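Local coordinates for Glyoxalase/bleomycin resistance protein/dioxygenase (Nostoc punctiforme PCC 73102, PDB 3KOL) that probably acts as a metal-dependent glyoxalase or dioxygenase of the vicinal oxygen chelate superfamily and binds cobalt with residues from two subunits, at residues His44-Asp49 with Asn66-Asp71; Lys19-Ala24 with Gly72-Leu77; Gln107-Ala112 with Arg134-Tyr139. All coordinates share one frame; numbering follows the deposited sequence.

Overall arrangement
From the N terminus the chain runs first into strand 17-27, which carries one half of interaction 2. It then passes through helix 30-40 and reaches the short strand 44-45, where interaction 1 opens. Interaction 1 closes when 64-68 comes back antiparallel to 44-45, and strand 74-79 follows at once to settle beside 17-27 and close interaction 2. The smaller loop thus lies within the larger, and the two contacts touch inside one four-stranded sheet through F67 and L75. Interaction 3 comes later in the chain, in the second sheet, where helix 109-118 covers strand 134-139. Its centre is about 21 Å from that of interaction 2, on the other side of the chain's centre.

Interaction 1 of 3, residues His44-Asp49 with Asn66-Asp71. With CO (cobalt (II) ion), chain B.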
loop_
_atom_site.group_PDB
_atom_site.type_symbol
_atom_site.label_atom_id
_atom_site.label_comp_id
_atom_site.label_asym_id
_atom_site.label_seq_id
_atom_site.Cartn_x
_atom_site.Cartn_y
_atom_site.Cartn_z
ATOM N N HIS A 44 14.813 -4.002 4.935
ATOM C CA HIS A 44 15.411 -3.906 6.260
ATOM C C HIS A 44 14.343 -3.934 7.348
ATOM O O HIS A 44 13.315 -3.265 7.245
ATOM C CB HIS A 44 16.241 -2.629 6.381
ATOM C CG HIS A 44 17.166 -2.630 7.559
ATOM N ND1 HIS A 44 18.170 -3.563 7.712
ATOM C CD2 HIS A 44 17.223 -1.835 8.655
ATOM C CE1 HIS A 44 18.802 -3.345 8.851
ATOM N NE2 HIS A 44 18.248 -2.302 9.443
ATOM N N GLU A 45 14.593 -4.711 8.394
ATOM C CA GLU A 45 13.635 -4.836 9.480
ATOM C C GLU A 45 13.918 -3.861 10.620
ATOM O O GLU A 45 15.070 -3.542 10.902
ATOM C CB GLU A 45 13.666 -6.274 10.000
ATOM C CG GLU A 45 12.764 -6.554 11.184
ATOM C CD GLU A 45 12.680 -8.034 11.490
ATOM O OE1 GLU A 45 13.733 -8.710 11.444
ATOM O OE2 GLU A 45 11.566 -8.519 11.780
ATOM N N LEU A 46 12.862 -3.365 11.254
ATOM C CA LEU A 46 13.024 -2.463 12.389
ATOM C C LEU A 46 13.092 -3.323 13.646
ATOM O O LEU A 46 12.333 -4.280 13.792
ATOM C CB LEU A 46 11.833 -1.506 12.508
ATOM C CG LEU A 46 11.557 -0.547 11.350
ATOM C CD1 LEU A 46 10.344 0.316 11.677
ATOM C CD2 LEU A 46 12.776 0.323 11.119
ATOM N N THR A 47 14.008 -2.996 14.548
ATOM C CA THR A 47 14.124 -3.763 15.780
ATOM C C THR A 47 13.124 -3.222 16.797
ATOM O O THR A 47 12.636 -2.101 16.658
ATOM C CB THR A 47 15.553 -3.695 16.346
ATOM O OG1 THR A 47 16.001 -2.334 16.358
ATOM C CG2 THR A 47 16.496 -4.539 15.486
ATOM N N ASP A 48 12.821 -4.021 17.814
ATOM C CA ASP A 48 11.846 -3.636 18.831
ATOM C C ASP A 48 12.061 -2.266 19.464
ATOM O O ASP A 48 11.100 -1.615 19.877
ATOM C CB ASP A 48 11.783 -4.702 19.927
ATOM C CG ASP A 48 13.130 -4.957 20.572
ATOM O OD1 ASP A 48 14.039 -5.466 19.879
ATOM O OD2 ASP A 48 13.281 -4.647 21.773
ATOM N N ASP A 49 13.311 -1.825 19.539
ATOM C CA ASP A 49 13.615 -0.530 20.137
ATOM C C ASP A 49 13.445 0.623 19.155
ATOM O O ASP A 49 13.529 1.786 19.542
ATOM C CB ASP A 49 15.046 -0.518 20.673
ATOM C CG ASP A 49 16.066 -0.842 19.603
ATOM O OD1 ASP A 49 15.983 -1.946 19.025
ATOM O OD2 ASP A 49 16.949 0.001 19.338
ATOM N N ASN A 66 7.931 -5.043 11.360
ATOM C CA ASN A 66 8.007 -3.808 10.590
ATOM C C ASN A 66 9.243 -3.840 9.700
ATOM O O ASN A 66 10.349 -4.092 10.177
ATOM C CB ASN A 66 8.116 -2.597 11.528
ATOM C CG ASN A 66 6.782 -2.184 12.137
ATOM O OD1 ASN A 66 5.917 -3.011 12.406
ATOM N ND2 ASN A 66 6.627 -0.887 12.379
ATOM N N PHE A 67 9.048 -3.586 8.413
ATOM C CA PHE A 67 10.140 -3.542 7.445
ATOM C C PHE A 67 10.082 -2.168 6.815
ATOM O O PHE A 67 9.027 -1.531 6.807
ATOM C CB PHE A 67 9.966 -4.628 6.382
ATOM C CG PHE A 67 10.162 -6.017 6.911
ATOM C CD1 PHE A 67 11.438 -6.558 7.025
ATOM C CD2 PHE A 67 9.076 -6.764 7.357
ATOM C CE1 PHE A 67 11.630 -7.823 7.580
ATOM C CE2 PHE A 67 9.257 -8.025 7.912
ATOM C CZ PHE A 67 10.539 -8.555 8.024
ATOM N N ILE A 68 11.209 -1.694 6.302
ATOM C CA ILE A 68 11.242 -0.371 5.689
ATOM C C ILE A 68 12.054 -0.317 4.408
ATOM O O ILE A 68 12.965 -1.119 4.200
ATOM C CB ILE A 68 11.868 0.661 6.628
ATOM C CG1 ILE A 68 13.321 0.272 6.919
ATOM C CG2 ILE A 68 11.074 0.749 7.909
ATOM C CD1 ILE A 68 14.177 1.401 7.422
ATOM N N THR A 69 11.708 0.626 3.539
ATOM C CA THR A 69 12.467 0.827 2.321
ATOM C C THR A 69 13.477 1.895 2.745
ATOM O O THR A 69 13.265 2.596 3.741
ATOM C CB THR A 69 11.579 1.330 1.157
ATOM O OG1 THR A 69 10.742 2.396 1.612
ATOM C CG2 THR A 69 10.696 0.194 0.632
ATOM N N PRO A 70 14.590 2.034 2.015
ATOM C CA PRO A 70 15.570 3.046 2.418
ATOM C C PRO A 70 15.068 4.486 2.503
ATOM O O PRO A 70 15.681 5.310 3.181
ATOM C CB PRO A 70 16.701 2.861 1.401
ATOM C CG PRO A 70 16.006 2.317 0.212
ATOM C CD PRO A 70 15.034 1.328 0.802
ATOM N N ASP A 71 13.962 4.795 1.834
ATOM C CA ASP A 71 13.420 6.150 1.893
ATOM C C ASP A 71 12.465 6.327 3.084
ATOM O O ASP A 71 11.840 7.378 3.242
ATOM C CB ASP A 71 12.722 6.508 0.574
ATOM C CG ASP A 71 11.502 5.663 0.314
ATOM O OD1 ASP A 71 11.345 4.628 0.987
ATOM O OD2 ASP A 71 10.704 6.033 -0.571
HETATM CO CO CO B . 18.614 -1.619 11.368
HETATM O O HOH W 1 15.284 -1.867 3.146
HETATM O O HOH W 2 9.747 -5.219 13.316
HETATM O O HOH W 3 20.624 -1.599 11.141
HETATM O O HOH W 4 18.954 -0.744 13.242
#
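The carbonyl oxygen H44 O is gripped twice from the neighbouring strand: I68 N donates to it over 2.8 Å, nearly along the C=O axis, and F67 CA adds a CH···O contact to H44 O at 3.2 Å. N66 O is served in the same way, by L46 N at 2.8 Å in an almost straight bond (173°) and by the CA-H of E45. The result is a short antiparallel ladder in which H44 and I68 form a hydrogen-bonded pair and E45 and F67 a non-hydrogen-bonded one. In each of the directly bonded pairs, H44 with I68 and L46 with N66, the second link runs through water: one molecule joins H44 N and I68 O, another N66 N and L46 O.

On the face shared by E45 and F67, E45 CB comes obliquely to the ring, 3.5 Å from F67 CE1. The glutamate chain runs out extended, and its carboxylate plane lies 14° from that of the ring; its OE1 forms a salt bridge with R34. On the side of the sheet where I68 lies, L46 crosses I68 at about a right angle, L46 CD2 lying 3.7 Å from I68 CG2, while L46 CD1 rests against N66 CB. H44 NE2 binds a cobalt ion at 2.1 Å together with two waters; this ion is distinct from the one held by H22.

Strand 44-45 is the outermost strand at this end of the chain's first sheet. Helix 30-40 supplies R34, and on its inner side strand 64-68 bonds on through F67 to L75 of strand 74-79.

Interaction 2 of 3, residues Lys19-Ala24 with Gly72-Leu77; sequences KVHHIA and GTILDL. With CO (cobalt (II) ion), chain C.
H22 and I74 pair in parallel where strands 17-27 and 74-79 meet, the first and last strands of a βαβββ unit of the vicinal oxygen chelate fold. The ladder goes on through I23 with L75 and A24 with D76, bonded by I74 N to H21 O, I23 N to I74 O and D76 N to I23 O, the last at 3.0 Å.

H22 illustrates how such a ladder can present a metal ligand. Its CB lies beside I74, 3.7 Å from I74 CB and close to I74 O. Chi1 (63°) puts CG between the backbone N and the carbonyl carbon, near D76 OD2. CD2 is nearer still, 3.1 Å from D76 OD2, with the ring and carboxylate planes 47° apart. On the other branch, H22 ND1 donates to H21 ND1 over 2.8 Å in a nearly linear bond (172°) lying in the plane of the H22 ring, which should fix that ring's rotation. At the tip, H22 NE2 binds cobalt at 2.2 Å, with CE1 and CD2 flanking the ion.

Three waters and two ligands from the second subunit, H99 and E147, complete the coordination, so the site is built across the interface, as in glyoxalase I. D76 acts in the second shell: one cobalt-bound water donates to D76 OD2 over 3.3 Å. Strand 19-24 also pairs antiparallel with a strand of that subunit, carrying the sheet across the dimer.

On the face of I23 and L75 the contact is apolar: the two side chains run alongside each other in the same direction, and their branches pack tightly, with I23 CG2 3.5 Å from L75 CD1.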
loop_
_atom_site.group_PDB
_atom_site.type_symbol
_atom_site.label_atom_id
_atom_site.label_comp_id
_atom_site.label_asym_id
_atom_site.label_seq_id
_atom_site.Cartn_x
_atom_site.Cartn_y
_atom_site.Cartn_z
ATOM N N LYS A 19 2.818 12.106 2.803
ATOM C CA LYS A 19 3.446 10.883 2.325
ATOM C C LYS A 19 2.675 9.663 2.788
ATOM O O LYS A 19 1.742 9.768 3.585
ATOM C CB LYS A 19 4.878 10.786 2.859
ATOM C CG LYS A 19 4.947 10.585 4.367
ATOM C CD LYS A 19 6.381 10.558 4.882
ATOM C CE LYS A 19 6.413 10.188 6.359
ATOM N NZ LYS A 19 7.794 10.147 6.913
ATOM N N VAL A 20 3.056 8.507 2.254
ATOM C CA VAL A 20 2.461 7.246 2.662
ATOM C C VAL A 20 3.380 6.853 3.806
ATOM O O VAL A 20 4.575 6.640 3.597
ATOM C CB VAL A 20 2.552 6.174 1.552
ATOM C CG1 VAL A 20 2.253 4.795 2.143
ATOM C CG2 VAL A 20 1.556 6.495 0.435
ATOM N N HIS A 21 2.831 6.779 5.011
ATOM C CA HIS A 21 3.622 6.442 6.184
ATOM C C HIS A 21 3.868 4.941 6.267
ATOM O O HIS A 21 4.985 4.507 6.550
ATOM C CB HIS A 21 2.922 6.961 7.444
ATOM C CG HIS A 21 3.728 6.789 8.695
ATOM N ND1 HIS A 21 3.776 5.602 9.391
ATOM C CD2 HIS A 21 4.538 7.650 9.359
ATOM C CE1 HIS A 21 4.581 5.736 10.431
ATOM N NE2 HIS A 21 5.057 6.968 10.434
ATOM N N HIS A 22 2.829 4.151 6.018
ATOM C CA HIS A 22 2.963 2.701 6.027
ATOM C C HIS A 22 1.789 1.999 5.359
ATOM O O HIS A 22 0.712 2.573 5.210
ATOM C CB HIS A 22 3.135 2.158 7.461
ATOM C CG HIS A 22 1.971 2.410 8.376
ATOM N ND1 HIS A 22 1.874 3.539 9.162
ATOM C CD2 HIS A 22 0.893 1.649 8.679
ATOM C CE1 HIS A 22 0.790 3.459 9.914
ATOM N NE2 HIS A 22 0.177 2.323 9.641
ATOM N N ILE A 23 2.030 0.773 4.902
ATOM C CA ILE A 23 0.978 -0.048 4.321
ATOM C C ILE A 23 1.006 -1.280 5.215
ATOM O O ILE A 23 2.071 -1.844 5.471
ATOM C CB ILE A 23 1.261 -0.453 2.857
ATOM C CG1 ILE A 23 0.151 -1.389 2.370
ATOM C CG2 ILE A 23 2.613 -1.119 2.738
ATOM C CD1 ILE A 23 0.207 -1.693 0.901
ATOM N N ALA A 24 -0.152 -1.677 5.719
ATOM C CA ALA A 24 -0.224 -2.823 6.609
ATOM C C ALA A 24 -0.854 -4.023 5.931
ATOM O O ALA A 24 -1.818 -3.896 5.176
ATOM C CB ALA A 24 -1.018 -2.459 7.860
ATOM N N GLY A 72 12.349 5.293 3.915
ATOM C CA GLY A 72 11.510 5.396 5.099
ATOM C C GLY A 72 10.105 4.815 5.123
ATOM O O GLY A 72 9.508 4.728 6.195
ATOM N N THR A 73 9.559 4.427 3.976
ATOM C CA THR A 73 8.213 3.852 3.954
ATOM C C THR A 73 8.207 2.531 4.712
ATOM O O THR A 73 9.089 1.685 4.527
ATOM C CB THR A 73 7.720 3.605 2.516
ATOM O OG1 THR A 73 7.815 4.817 1.765
ATOM C CG2 THR A 73 6.264 3.148 2.521
ATOM N N ILE A 74 7.198 2.350 5.555
ATOM C CA ILE A 74 7.092 1.149 6.365
ATOM C C ILE A 74 6.071 0.137 5.875
ATOM O O ILE A 74 4.988 0.495 5.411
ATOM C CB ILE A 74 6.730 1.501 7.827
ATOM C CG1 ILE A 74 7.810 2.406 8.419
ATOM C CG2 ILE A 74 6.591 0.219 8.654
ATOM C CD1 ILE A 74 7.434 3.033 9.759
ATOM N N LEU A 75 6.435 -1.136 5.987
ATOM C CA LEU A 75 5.547 -2.238 5.635
ATOM C C LEU A 75 5.301 -2.942 6.963
ATOM O O LEU A 75 6.228 -3.501 7.553
ATOM C CB LEU A 75 6.223 -3.212 4.659
ATOM C CG LEU A 75 5.429 -4.486 4.344
ATOM C CD1 LEU A 75 4.150 -4.118 3.607
ATOM C CD2 LEU A 75 6.275 -5.439 3.494
ATOM N N ASP A 76 4.068 -2.883 7.453
ATOM C CA ASP A 76 3.720 -3.534 8.713
ATOM C C ASP A 76 3.098 -4.882 8.427
ATOM O O ASP A 76 2.223 -4.996 7.570
ATOM C CB ASP A 76 2.694 -2.724 9.524
ATOM C CG ASP A 76 3.255 -1.438 10.085
ATOM O OD1 ASP A 76 4.460 -1.390 10.407
ATOM O OD2 ASP A 76 2.468 -0.474 10.233
ATOM N N LEU A 77 3.552 -5.902 9.146
ATOM C CA LEU A 77 2.996 -7.233 8.995
ATOM C C LEU A 77 2.328 -7.566 10.321
ATOM O O LEU A 77 2.963 -7.511 11.371
ATOM C CB LEU A 77 4.092 -8.252 8.685
ATOM C CG LEU A 77 4.937 -7.989 7.437
ATOM C CD1 LEU A 77 5.937 -9.117 7.279
ATOM C CD2 LEU A 77 4.047 -7.886 6.200
HETATM CO CO CO C . -1.486 1.682 10.945
HETATM O O HOH W 5 7.053 6.998 2.675
HETATM O O HOH W 6 7.113 6.078 6.940
HETATM O O HOH W 7 -0.348 -0.013 11.789
HETATM O O HOH W 8 -0.658 2.789 12.684
HETATM O O HOH W 9 -2.664 1.056 12.482
#

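Interaction 3 of 3, residues Gln107-Ala112 with Arg134-Tyr139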
loop_
_atom_site.group_PDB
_atom_site.type_symbol
_atom_site.label_atom_id
_atom_site.label_comp_id
_atom_site.label_asym_id
_atom_site.label_seq_id
_atom_site.Cartn_x
_atom_site.Cartn_y
_atom_site.Cartn_z
ATOM N N GLN A 107 19.457 -1.379 -13.243
ATOM C CA GLN A 107 20.577 -2.310 -13.367
ATOM C C GLN A 107 20.491 -3.519 -12.439
ATOM O O GLN A 107 21.317 -4.430 -12.523
ATOM C CB GLN A 107 21.899 -1.575 -13.140
ATOM C CG GLN A 107 22.134 -0.467 -14.155
ATOM C CD GLN A 107 21.992 -0.954 -15.591
ATOM O OE1 GLN A 107 21.461 -0.246 -16.449
ATOM N NE2 GLN A 107 22.472 -2.167 -15.858
ATOM N N LEU A 108 19.490 -3.530 -11.562
ATOM C CA LEU A 108 19.296 -4.641 -10.638
ATOM C C LEU A 108 17.998 -5.397 -10.910
ATOM O O LEU A 108 17.679 -6.350 -10.207
ATOM C CB LEU A 108 19.288 -4.142 -9.188
ATOM C CG LEU A 108 20.610 -3.609 -8.631
ATOM C CD1 LEU A 108 20.424 -3.177 -7.186
ATOM C CD2 LEU A 108 21.671 -4.690 -8.726
ATOM N N PHE A 109 17.250 -4.978 -11.925
ATOM C CA PHE A 109 15.988 -5.643 -12.244
ATOM C C PHE A 109 16.184 -7.115 -12.579
ATOM O O PHE A 109 15.455 -7.978 -12.083
ATOM C CB PHE A 109 15.288 -4.956 -13.418
ATOM C CG PHE A 109 13.965 -5.575 -13.771
ATOM C CD1 PHE A 109 12.827 -5.284 -13.026
ATOM C CD2 PHE A 109 13.866 -6.488 -14.818
ATOM C CE1 PHE A 109 11.603 -5.896 -13.317
ATOM C CE2 PHE A 109 12.652 -7.106 -15.119
ATOM C CZ PHE A 109 11.519 -6.811 -14.367
ATOM N N ASP A 110 17.157 -7.403 -13.436
ATOM C CA ASP A 110 17.422 -8.788 -13.818
ATOM C C ASP A 110 17.760 -9.639 -12.592
ATOM O O ASP A 110 17.279 -10.768 -12.463
ATOM C CB ASP A 110 18.553 -8.840 -14.848
ATOM C CG ASP A 110 18.186 -8.140 -16.149
ATOM O OD1 ASP A 110 17.090 -8.414 -16.680
ATOM O OD2 ASP A 110 18.994 -7.319 -16.645
ATOM N N ARG A 111 18.572 -9.099 -11.689
ATOM C CA ARG A 111 18.934 -9.830 -10.481
ATOM C C ARG A 111 17.683 -10.177 -9.685
ATOM O O ARG A 111 17.569 -11.272 -9.153
ATOM C CB ARG A 111 19.893 -9.006 -9.613
ATOM C CG ARG A 111 20.152 -9.601 -8.228
ATOM C CD ARG A 111 20.503 -11.082 -8.305
ATOM N NE ARG A 111 21.744 -11.323 -9.036
ATOM C CZ ARG A 111 22.958 -11.236 -8.499
ATOM N NH1 ARG A 111 23.097 -10.919 -7.217
ATOM N NH2 ARG A 111 24.033 -11.457 -9.243
ATOM N N ALA A 112 16.744 -9.236 -9.610
ATOM C CA ALA A 112 15.500 -9.463 -8.879
ATOM C C ALA A 112 14.729 -10.626 -9.490
ATOM O O ALA A 112 14.217 -11.491 -8.776
ATOM C CB ALA A 112 14.639 -8.198 -8.892
ATOM N N ARG A 134 10.314 -1.741 -16.893
ATOM C CA ARG A 134 10.231 -3.195 -16.807
ATOM C C ARG A 134 9.486 -3.587 -15.533
ATOM O O ARG A 134 9.514 -2.851 -14.545
ATOM C CB ARG A 134 11.643 -3.794 -16.795
ATOM C CG ARG A 134 12.527 -3.277 -17.912
ATOM C CD ARG A 134 13.932 -3.852 -17.826
ATOM N NE ARG A 134 13.968 -5.272 -18.165
ATOM C CZ ARG A 134 15.025 -6.054 -17.962
ATOM N NH1 ARG A 134 16.125 -5.548 -17.419
ATOM N NH2 ARG A 134 14.988 -7.336 -18.303
ATOM N N GLY A 135 8.828 -4.739 -15.558
ATOM C CA GLY A 135 8.103 -5.170 -14.381
ATOM C C GLY A 135 7.879 -6.663 -14.288
ATOM O O GLY A 135 7.858 -7.372 -15.294
ATOM N N VAL A 136 7.732 -7.145 -13.061
ATOM C CA VAL A 136 7.475 -8.555 -12.811
ATOM C C VAL A 136 6.536 -8.618 -11.610
ATOM O O VAL A 136 6.704 -7.870 -10.642
ATOM C CB VAL A 136 8.786 -9.323 -12.526
ATOM C CG1 VAL A 136 9.443 -8.799 -11.261
ATOM C CG2 VAL A 136 8.501 -10.818 -12.409
ATOM N N TYR A 137 5.536 -9.491 -11.690
ATOM C CA TYR A 137 4.537 -9.639 -10.634
ATOM C C TYR A 137 4.540 -11.042 -10.048
ATOM O O TYR A 137 4.697 -12.028 -10.769
ATOM C CB TYR A 137 3.138 -9.353 -11.188
ATOM C CG TYR A 137 3.002 -8.018 -11.872
ATOM C CD1 TYR A 137 2.360 -6.951 -11.243
ATOM C CD2 TYR A 137 3.514 -7.819 -13.154
ATOM C CE1 TYR A 137 2.231 -5.720 -11.878
ATOM C CE2 TYR A 137 3.391 -6.593 -13.795
ATOM C CZ TYR A 137 2.748 -5.551 -13.156
ATOM O OH TYR A 137 2.607 -4.345 -13.801
ATOM N N PHE A 138 4.343 -11.121 -8.740
ATOM C CA PHE A 138 4.321 -12.397 -8.040
ATOM C C PHE A 138 3.546 -12.232 -6.738
ATOM O O PHE A 138 3.434 -11.127 -6.210
ATOM C CB PHE A 138 5.757 -12.862 -7.767
ATOM C CG PHE A 138 6.630 -11.801 -7.154
ATOM C CD1 PHE A 138 6.835 -11.755 -5.780
ATOM C CD2 PHE A 138 7.232 -10.834 -7.955
ATOM C CE1 PHE A 138 7.627 -10.763 -5.208
ATOM C CE2 PHE A 138 8.025 -9.833 -7.395
ATOM C CZ PHE A 138 8.223 -9.799 -6.016
ATOM N N TYR A 139 3.004 -13.332 -6.231
ATOM C CA TYR A 139 2.225 -13.314 -4.995
ATOM C C TYR A 139 3.078 -13.593 -3.765
ATOM O O TYR A 139 4.057 -14.343 -3.838
ATOM C CB TYR A 139 1.115 -14.364 -5.072
ATOM C CG TYR A 139 0.127 -14.124 -6.185
ATOM C CD1 TYR A 139 -0.730 -13.026 -6.150
ATOM C CD2 TYR A 139 0.052 -14.986 -7.282
ATOM C CE1 TYR A 139 -1.636 -12.789 -7.174
ATOM C CE2 TYR A 139 -0.855 -14.756 -8.315
ATOM C CZ TYR A 139 -1.694 -13.653 -8.251
ATOM O OH TYR A 139 -2.594 -13.399 -9.257
#
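Helix packing on sheet in the second βαβββ unit brings the first turn of helix 109-118 against the start of strand 134-139, and F109 with R134 carries most of the contact. R134 CB sits squarely over one face of the F109 ring, a CH-pi contact with 3.8 Å from R134 CB to the ring centroid and only 9° off the normal.

Farther out, the arginine chain bends at chi3 (71°), and the guanidinium returns to the same aromatic residue. There F109 CD2 lies over the centre of the guanidinium face, 3.4 Å from R134 CZ, the two planes 48° apart. At its far end the ring reaches the strand backbone: F109 CZ is 3.6 Å from G135 N, and V136 N lies at the ring edge. V136 CB, 4.1 Å from F109 CZ, adds an apolar touch. P127 of strand 123-129 also packs on F109.

D110, the next residue of the helix, meets the guanidinium in a salt bridge, its side chain crossing that of R134 at about a right angle. R134 NH2 donates to D110 OD1 over 2.9 Å, on the syn side of the carboxylate. R134 NH1 adds weak bonds to both oxygens, at 3.1 Å to D110 OD1 and 3.5 Å to D110 OD2.

R134 NE is bonded to T129 OG1, so the guanidinium is tied at its two terminal nitrogens and at NE, with an aromatic carbon over one face. Such fixing probably limits the rotation of the guanidinium, and the carboxylate of D110, an exposed residue, probably balances its positive charge.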